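Local coordinates for protein DHC, diheme cytochrome c (Rhodobacter sphaeroides, PDB 2FWT) that carries two covalently attached c-type hemes and probably transfers electrons to SHP, the oxygen-binding sphaeroides heme protein, at residues Thr11-Cys16 and Gly53-Tyr58; Thr31-Met34 and His40-Glu43; Asn112-Ala115 and Gly119-Arg122. All coordinates share one frame; numbering follows the deposited sequence.

Contact 1 of 3, residues Thr11-Cys16 and Gly53-Tyr58. With HEC (heme c), chain C.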
# COMPACT_ATOMS: atom_id res chain seq x y z
N THR A 11 1.38 11.81 -4.82
CA THR A 11 2.35 12.04 -5.87
C THR A 11 3.51 11.07 -5.82
O THR A 11 3.82 10.42 -6.81
CB THR A 11 2.91 13.49 -5.76
OG1 THR A 11 1.84 14.39 -6.10
CG2 THR A 11 4.07 13.72 -6.69
N GLU A 12 4.15 10.92 -4.67
CA GLU A 12 5.34 10.10 -4.65
C GLU A 12 5.04 8.61 -4.66
O GLU A 12 5.86 7.82 -5.12
CB GLU A 12 6.20 10.41 -3.42
CG GLU A 12 6.72 11.85 -3.38
CD GLU A 12 7.88 12.16 -4.31
OE1 GLU A 12 8.44 11.27 -5.02
OE2 GLU A 12 8.25 13.36 -4.31
N CYS A 13 3.89 8.22 -4.13
CA CYS A 13 3.60 6.79 -3.93
C CYS A 13 2.64 6.24 -5.00
O CYS A 13 2.22 5.07 -4.91
CB CYS A 13 3.08 6.57 -2.51
SG CYS A 13 4.34 7.05 -1.28
N SER A 14 2.34 7.04 -6.04
CA SER A 14 1.58 6.53 -7.19
C SER A 14 2.47 6.39 -8.45
O SER A 14 1.97 6.11 -9.54
CB SER A 14 0.33 7.41 -7.45
OG SER A 14 0.69 8.71 -7.90
N ALA A 15 3.78 6.52 -8.26
CA ALA A 15 4.77 6.54 -9.32
C ALA A 15 4.92 5.20 -10.01
O ALA A 15 5.23 5.15 -11.20
N CYS A 16 4.73 4.11 -9.25
CA CYS A 16 4.91 2.76 -9.78
C CYS A 16 3.74 1.79 -9.56
O CYS A 16 3.83 0.63 -9.98
CB CYS A 16 6.12 2.15 -9.15
SG CYS A 16 7.68 3.06 -9.37
N GLY A 53 10.07 11.80 5.68
CA GLY A 53 9.46 12.06 6.98
C GLY A 53 8.04 12.58 6.91
O GLY A 53 7.18 12.21 7.72
N GLN A 54 7.78 13.46 5.96
CA GLN A 54 6.42 13.97 5.77
C GLN A 54 5.42 12.88 5.36
O GLN A 54 4.28 12.87 5.85
CB GLN A 54 6.34 15.11 4.74
CG GLN A 54 6.85 16.46 5.25
CD GLN A 54 5.88 17.34 6.09
OE1 GLN A 54 6.26 18.47 6.42
NE2 GLN A 54 4.66 16.87 6.43
N ILE A 55 5.83 12.02 4.43
CA ILE A 55 4.95 10.95 3.95
C ILE A 55 4.74 9.99 5.11
O ILE A 55 3.62 9.58 5.41
CB ILE A 55 5.53 10.27 2.72
CG1 ILE A 55 5.51 11.26 1.54
CG2 ILE A 55 4.86 8.95 2.39
CD1 ILE A 55 6.37 10.81 0.40
N GLU A 56 5.84 9.63 5.76
CA GLU A 56 5.75 8.70 6.87
C GLU A 56 4.83 9.21 7.97
O GLU A 56 4.02 8.48 8.54
CB GLU A 56 7.14 8.39 7.42
CG GLU A 56 7.09 7.32 8.50
CD GLU A 56 8.43 6.95 9.08
OE1 GLU A 56 9.47 7.29 8.46
OE2 GLU A 56 8.43 6.31 10.16
N SER A 57 4.94 10.48 8.30
CA SER A 57 4.08 11.04 9.34
C SER A 57 2.59 10.91 8.97
O SER A 57 1.77 10.54 9.82
CB SER A 57 4.47 12.51 9.62
OG SER A 57 3.46 13.12 10.44
N TYR A 58 2.25 11.16 7.71
CA TYR A 58 0.88 11.04 7.25
C TYR A 58 0.42 9.58 7.34
O TYR A 58 -0.68 9.30 7.84
CB TYR A 58 0.73 11.58 5.80
CG TYR A 58 -0.54 11.13 5.13
CD1 TYR A 58 -1.73 11.80 5.36
CD2 TYR A 58 -0.57 10.03 4.27
CE1 TYR A 58 -2.91 11.36 4.80
CE2 TYR A 58 -1.76 9.61 3.68
CZ TYR A 58 -2.91 10.28 3.94
OH TYR A 58 -4.09 9.89 3.37
FE HEC C . 5.80 0.65 -3.61
CHA HEC C . 4.89 -2.60 -3.41
CHB HEC C . 4.09 1.32 -0.71
CHC HEC C . 6.61 3.93 -3.87
CHD HEC C . 7.64 -0.02 -6.40
NA HEC C . 4.68 -0.41 -2.32
C1A HEC C . 4.43 -1.77 -2.42
C2A HEC C . 3.61 -2.20 -1.32
C3A HEC C . 3.37 -1.10 -0.57
C4A HEC C . 4.03 0.03 -1.19
CMA HEC C . 2.54 -1.03 0.69
CAA HEC C . 3.11 -3.64 -1.11
CBA HEC C . 1.89 -3.97 -1.95
CGA HEC C . 1.30 -5.29 -1.49
O1A HEC C . 0.54 -5.28 -0.50
O2A HEC C . 1.59 -6.35 -2.11
NB HEC C . 5.42 2.31 -2.51
C1B HEC C . 4.76 2.36 -1.30
C2B HEC C . 4.86 3.71 -0.77
C3B HEC C . 5.58 4.43 -1.66
C4B HEC C . 5.88 3.57 -2.79
CMB HEC C . 4.29 4.09 0.61
CAB HEC C . 6.03 5.90 -1.58
CBB HEC C . 6.96 6.16 -0.59
NC HEC C . 6.91 1.74 -4.91
C1C HEC C . 7.11 3.10 -4.84
C2C HEC C . 7.87 3.52 -5.98
C3C HEC C . 8.18 2.43 -6.69
C4C HEC C . 7.56 1.29 -6.02
CMC HEC C . 8.29 4.97 -6.26
CAC HEC C . 9.04 2.35 -7.98
CBC HEC C . 10.30 2.90 -7.99
ND HEC C . 6.20 -0.99 -4.67
C1D HEC C . 7.03 -1.06 -5.79
C2D HEC C . 7.12 -2.43 -6.25
C3D HEC C . 6.27 -3.25 -5.33
C4D HEC C . 5.74 -2.28 -4.39
CMD HEC C . 7.95 -2.97 -7.39
CAD HEC C . 6.07 -4.76 -5.42
CBD HEC C . 4.86 -5.04 -6.33
CGD HEC C . 4.64 -6.51 -6.54
O1D HEC C . 5.20 -7.31 -5.75
O2D HEC C . 3.88 -6.87 -7.50
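Glu-12 meets Ile-55 through the aliphatic base of its side chain: CB of Glu-12 lies 3.8 Å from CD1 of Ile-55, and CG is almost as near. The two side chains cross at about a right angle, and the Glu-12 chain then bends at chi2 (-76°), which leads its carboxylate away from helix 49-61. Glu-12 thus contributes methylene surface here and no charge.

Cys-13, the first residue past helix 7-12 to leave helical backbone angles, turns its CB toward the helix opposite. Its SG is bonded covalently to CAB of the heme at 2.1 Å and also packs 4.2 Å from CG2 of Ile-55. Ile-55 branches at CB, so its two methyls part: CD1, at the end of the longer arm, meets Glu-12, and CG2 meets the thioether sulfur. Leu-8 and Thr-9 of helix 7-12 and Leu-47 also touch Ile-55.

Cys-16, the second cysteine of the CXXCH heme-attachment motif, makes the other thioether, SG to CAC of the same heme at 2.1 Å; His-17, which completes the motif, is an axial ligand of the heme iron.

No hydrogen bond joins 11-16 to 53-58, and only 100 Å² is buried between them. The chemistry is thus covalent toward the heme and purely dispersive toward helix 49-61, which implies that segment 11-16 holds the porphyrin through two thioethers, while Ile-55 adds only van der Waals packing against the first of them.

Contact 2 of 3, residues Thr31-Met34 and His40-Glu43. With HEC (heme c), chain C.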
# COMPACT_ATOMS: atom_id res chain seq x y z
N THR A 31 6.31 2.57 8.86
CA THR A 31 7.64 3.03 9.28
C THR A 31 8.73 2.11 8.70
O THR A 31 9.78 2.57 8.22
CB THR A 31 7.71 3.11 10.82
OG1 THR A 31 6.89 4.20 11.26
CG2 THR A 31 9.13 3.29 11.30
N ALA A 32 8.49 0.82 8.73
CA ALA A 32 9.44 -0.13 8.19
C ALA A 32 9.67 0.08 6.70
O ALA A 32 10.81 0.04 6.21
CB ALA A 32 8.97 -1.53 8.46
N LEU A 33 8.58 0.24 5.97
CA LEU A 33 8.66 0.48 4.54
C LEU A 33 9.39 1.80 4.24
O LEU A 33 10.29 1.87 3.38
CB LEU A 33 7.28 0.50 3.90
CG LEU A 33 6.59 -0.81 3.53
CD1 LEU A 33 5.16 -0.53 3.10
CD2 LEU A 33 7.34 -1.53 2.40
N MET A 34 9.02 2.85 4.96
CA MET A 34 9.61 4.17 4.68
C MET A 34 11.12 4.24 5.06
O MET A 34 11.87 5.12 4.59
CB MET A 34 8.81 5.27 5.37
CG MET A 34 7.38 5.37 4.86
SD MET A 34 7.23 5.73 3.10
CE MET A 34 7.91 7.38 2.99
N HIS A 40 13.12 -1.34 -1.92
CA HIS A 40 11.66 -1.41 -1.84
C HIS A 40 11.25 -2.44 -2.86
O HIS A 40 11.12 -2.15 -4.04
CB HIS A 40 11.07 -0.03 -2.22
CG HIS A 40 9.57 0.08 -2.15
ND1 HIS A 40 8.89 0.18 -0.96
CD2 HIS A 40 8.64 0.23 -3.13
CE1 HIS A 40 7.59 0.33 -1.22
NE2 HIS A 40 7.41 0.37 -2.53
N PHE A 41 11.07 -3.67 -2.41
CA PHE A 41 10.60 -4.74 -3.26
C PHE A 41 11.36 -4.87 -4.56
O PHE A 41 10.76 -5.10 -5.61
CB PHE A 41 9.12 -4.61 -3.53
CG PHE A 41 8.31 -4.51 -2.30
CD1 PHE A 41 7.75 -3.30 -1.92
CD2 PHE A 41 8.12 -5.61 -1.49
CE1 PHE A 41 7.01 -3.20 -0.77
CE2 PHE A 41 7.38 -5.51 -0.31
CZ PHE A 41 6.82 -4.30 0.05
N GLY A 42 12.68 -4.75 -4.46
CA GLY A 42 13.57 -4.87 -5.62
C GLY A 42 13.85 -3.59 -6.37
O GLY A 42 14.69 -3.60 -7.29
N GLU A 43 13.16 -2.49 -6.03
CA GLU A 43 13.29 -1.22 -6.74
C GLU A 43 13.77 -0.13 -5.80
O GLU A 43 13.59 -0.21 -4.60
CB GLU A 43 11.97 -0.81 -7.40
CG GLU A 43 11.38 -1.95 -8.25
CD GLU A 43 10.52 -1.52 -9.43
OE1 GLU A 43 10.05 -0.36 -9.50
OE2 GLU A 43 10.30 -2.38 -10.31
FE HEC C . 5.80 0.65 -3.61
CHA HEC C . 4.89 -2.60 -3.41
CHB HEC C . 4.09 1.32 -0.71
CHC HEC C . 6.61 3.93 -3.87
CHD HEC C . 7.64 -0.02 -6.40
NA HEC C . 4.68 -0.41 -2.32
C1A HEC C . 4.43 -1.77 -2.42
C2A HEC C . 3.61 -2.20 -1.32
C3A HEC C . 3.37 -1.10 -0.57
C4A HEC C . 4.03 0.03 -1.19
CMA HEC C . 2.54 -1.03 0.69
CAA HEC C . 3.11 -3.64 -1.11
CBA HEC C . 1.89 -3.97 -1.95
CGA HEC C . 1.30 -5.29 -1.49
O1A HEC C . 0.54 -5.28 -0.50
O2A HEC C . 1.59 -6.35 -2.11
NB HEC C . 5.42 2.31 -2.51
C1B HEC C . 4.76 2.36 -1.30
C2B HEC C . 4.86 3.71 -0.77
C3B HEC C . 5.58 4.43 -1.66
C4B HEC C . 5.88 3.57 -2.79
CMB HEC C . 4.29 4.09 0.61
CAB HEC C . 6.03 5.90 -1.58
CBB HEC C . 6.96 6.16 -0.59
NC HEC C . 6.91 1.74 -4.91
C1C HEC C . 7.11 3.10 -4.84
C2C HEC C . 7.87 3.52 -5.98
C3C HEC C . 8.18 2.43 -6.69
C4C HEC C . 7.56 1.29 -6.02
CMC HEC C . 8.29 4.97 -6.26
CAC HEC C . 9.04 2.35 -7.98
CBC HEC C . 10.30 2.90 -7.99
ND HEC C . 6.20 -0.99 -4.67
C1D HEC C . 7.03 -1.06 -5.79
C2D HEC C . 7.12 -2.43 -6.25
C3D HEC C . 6.27 -3.25 -5.33
C4D HEC C . 5.74 -2.28 -4.39
CMD HEC C . 7.95 -2.97 -7.39
CAD HEC C . 6.07 -4.76 -5.42
CBD HEC C . 4.86 -5.04 -6.33
CGD HEC C . 4.64 -6.51 -6.54
O1D HEC C . 5.20 -7.31 -5.75
O2D HEC C . 3.88 -6.87 -7.50
O HOH W 1 10.45 -0.02 1.37
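ND1 of His-40 and the backbone O of Leu-33 are joined by one water, which accepts from ND1 at 2.8 Å and donates to the Leu-33 O at the same length. This is the axial-histidine arrangement of a bis-histidine c-type heme: NE2 of His-40 binds the iron at 2.0 Å, and His-17 supplies the other axial nitrogen. The water lies in the plane of the imidazole, at its edge, so the iron bond and the water bond together fix the ring's rotation. Hydrogen bonding at ND1 probably makes the imidazole a somewhat stronger donor to the iron. CG of His-40 stands anti to the backbone N (chi1 -178°), which carries the ring from the loop down to the metal.

Residues 40-43 form a type I' turn, closed by backbone bonds in both directions between His-40 and Glu-43. Its second residue, Phe-41, sends its ring across the heme margin, with CD1 3.3 Å from the methine carbon CHA. That same CD1 sits over the centre of the His-40 ring, 3.6 Å above its plane.

Leu-33 reaches in from helix 27-34 with both methyls. CD2 packs 3.6 Å from CE1 of Phe-41, the two side chains crossing at about a right angle, whereas CD1 goes to the heme. An alanine in place of Phe-41 would remove the ring, and this would probably leave a gap between the Leu-33 methyl, the imidazole face and the heme margin. Arg-84, which is hydrogen-bonded to the heme, also touches Phe-41. On the porphyrin, the Leu-33 methyl CD1 ends 3.6 Å from the heme methyl CMA.

Contact 3 of 3, residues Asn112-Ala115 and Gly119-Arg122. With HEC (heme c), chain B.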
# COMPACT_ATOMS: atom_id res chain seq x y z
N ASN A 112 -1.52 -5.51 -7.46
CA ASN A 112 -2.19 -4.71 -8.51
C ASN A 112 -3.69 -4.63 -8.30
O ASN A 112 -4.45 -5.25 -9.04
CB ASN A 112 -1.87 -5.34 -9.86
CG ASN A 112 -2.33 -4.51 -11.06
OD1 ASN A 112 -2.79 -3.32 -10.96
ND2 ASN A 112 -2.21 -5.15 -12.24
N CYS A 113 -4.10 -3.91 -7.24
CA CYS A 113 -5.49 -3.91 -6.85
C CYS A 113 -6.42 -3.52 -7.99
O CYS A 113 -7.52 -4.09 -8.13
CB CYS A 113 -5.78 -3.03 -5.64
SG CYS A 113 -4.54 -2.96 -4.38
N ALA A 114 -5.98 -2.56 -8.81
CA ALA A 114 -6.84 -2.01 -9.85
C ALA A 114 -7.09 -2.95 -11.02
O ALA A 114 -8.01 -2.70 -11.80
CB ALA A 114 -6.27 -0.70 -10.35
N ALA A 115 -6.29 -4.00 -11.14
CA ALA A 115 -6.49 -5.02 -12.19
C ALA A 115 -7.78 -5.81 -11.96
O ALA A 115 -8.36 -6.39 -12.90
CB ALA A 115 -5.34 -5.94 -12.21
N GLY A 119 -12.96 0.23 -8.83
CA GLY A 119 -13.02 1.43 -8.02
C GLY A 119 -11.90 1.59 -7.00
O GLY A 119 -12.03 2.38 -6.08
N ALA A 120 -10.82 0.82 -7.15
CA ALA A 120 -9.68 0.87 -6.21
C ALA A 120 -9.20 2.30 -5.96
O ALA A 120 -9.04 2.70 -4.84
CB ALA A 120 -8.53 0.03 -6.72
N GLU A 121 -8.96 3.06 -7.02
CA GLU A 121 -8.37 4.40 -6.88
C GLU A 121 -9.31 5.37 -6.14
O GLU A 121 -8.87 6.42 -5.64
CB GLU A 121 -7.99 4.94 -8.24
N ARG A 122 -10.59 5.00 -6.07
CA ARG A 122 -11.61 5.69 -5.27
C ARG A 122 -11.89 5.01 -3.92
O ARG A 122 -12.83 5.38 -3.23
CB ARG A 122 -12.90 5.82 -6.09
FE HEC B . -9.25 -7.71 -3.67
CHA HEC B . -12.15 -8.69 -2.21
CHB HEC B . -8.84 -5.27 -1.33
CHC HEC B . -6.17 -6.99 -4.94
CHD HEC B . -9.89 -9.70 -6.35
NA HEC B . -10.30 -7.11 -2.07
C1A HEC B . -11.46 -7.67 -1.60
C2A HEC B . -11.86 -6.98 -0.42
C3A HEC B . -10.96 -6.02 -0.18
C4A HEC B . -9.95 -6.08 -1.21
CMA HEC B . -11.01 -5.01 0.98
CAA HEC B . -13.11 -7.29 0.44
CBA HEC B . -12.66 -8.17 1.59
CGA HEC B . -13.83 -8.66 2.45
O1A HEC B . -13.89 -8.28 3.64
O2A HEC B . -14.73 -9.40 1.98
NB HEC B . -7.78 -6.39 -3.23
C1B HEC B . -7.81 -5.46 -2.21
C2B HEC B . -6.57 -4.72 -2.20
C3B HEC B . -5.81 -5.19 -3.20
C4B HEC B . -6.58 -6.25 -3.86
CMB HEC B . -6.26 -3.62 -1.18
CAB HEC B . -4.37 -4.80 -3.59
CBB HEC B . -3.39 -4.74 -2.61
NC HEC B . -8.25 -8.25 -5.34
C1C HEC B . -6.95 -7.85 -5.66
C2C HEC B . -6.58 -8.50 -6.90
C3C HEC B . -7.60 -9.27 -7.32
C4C HEC B . -8.66 -9.10 -6.34
CMC HEC B . -5.23 -8.30 -7.57
CAC HEC B . -7.67 -10.17 -8.58
CBC HEC B . -6.60 -10.94 -8.96
ND HEC B . -10.72 -8.96 -4.18
C1D HEC B . -10.81 -9.66 -5.38
C2D HEC B . -12.10 -10.34 -5.46
C3D HEC B . -12.81 -10.04 -4.19
C4D HEC B . -11.89 -9.19 -3.46
CMD HEC B . -12.61 -11.20 -6.61
CAD HEC B . -14.22 -10.51 -3.76
CBD HEC B . -15.27 -9.45 -4.11
CGD HEC B . -16.52 -9.56 -3.23
O1D HEC B . -16.76 -10.57 -2.48
O2D HEC B . -17.33 -8.61 -3.24
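Ala-120 packs its methyl group against two consecutive residues, Cys-113 and Ala-114, in a contact of van der Waals packing, with no hydrogen bond across it. Its CB points toward the facing segment and lies 4.1 Å from CA of Ala-114; the two alanine methyls are 4.3 Å apart. CB of Cys-113 is equally far from CB of Ala-120, so this methyl rests against the start of the 113-115 turn. The backbones come close, with 5.4 Å between CA of Ala-114 and CA of Ala-120, a spacing that goes with the small side chains on both sides. Met-18 and Phe-125 also touch Ala-120.

Within the two segments the covalent link is that of Cys-113, whose SG is joined to CAB of the second heme at 2.0 Å. It is the first cysteine of the CXXCH motif; Cys-116 makes the second attachment and His-117 is an axial ligand. The backbone points CB toward Ala-120, and a chi1 of -36° sets SG beside the backbone N, where it reaches the heme.

The backbone hydrogen bonds lie within each segment. Ala-115 N donates to Asn-112 O at 3.1 Å, and Arg-122 N donates to Gly-119 O where the short 3-10 segment 120-122 begins. Asn-112 ND2 donates to the backbone O of Ala-107, tying the heme-binding turn back to the end of helix 101-107.

Contacts 1 and 2 serve the same heme and touch each other: Glu-56 OE2 and Thr-31 OG1 form a probable hydrogen bond, and Ile-55 CG2 packs on Met-34 CE. Helices 27-34 and 49-61 are thereby joined beside one porphyrin. Contact 3 belongs to the second heme and lies apart, its centre about 18 Å from that of contact 1 and about 21 Å from that of contact 2, on the opposite side of the chain's centre from contact 2. All three are largely buried, but contact 3 includes the exposed Ala-114. Thioethers mark contacts 1 and 3, whereas contact 2 adds iron coordination, a bridging water and aromatic packing.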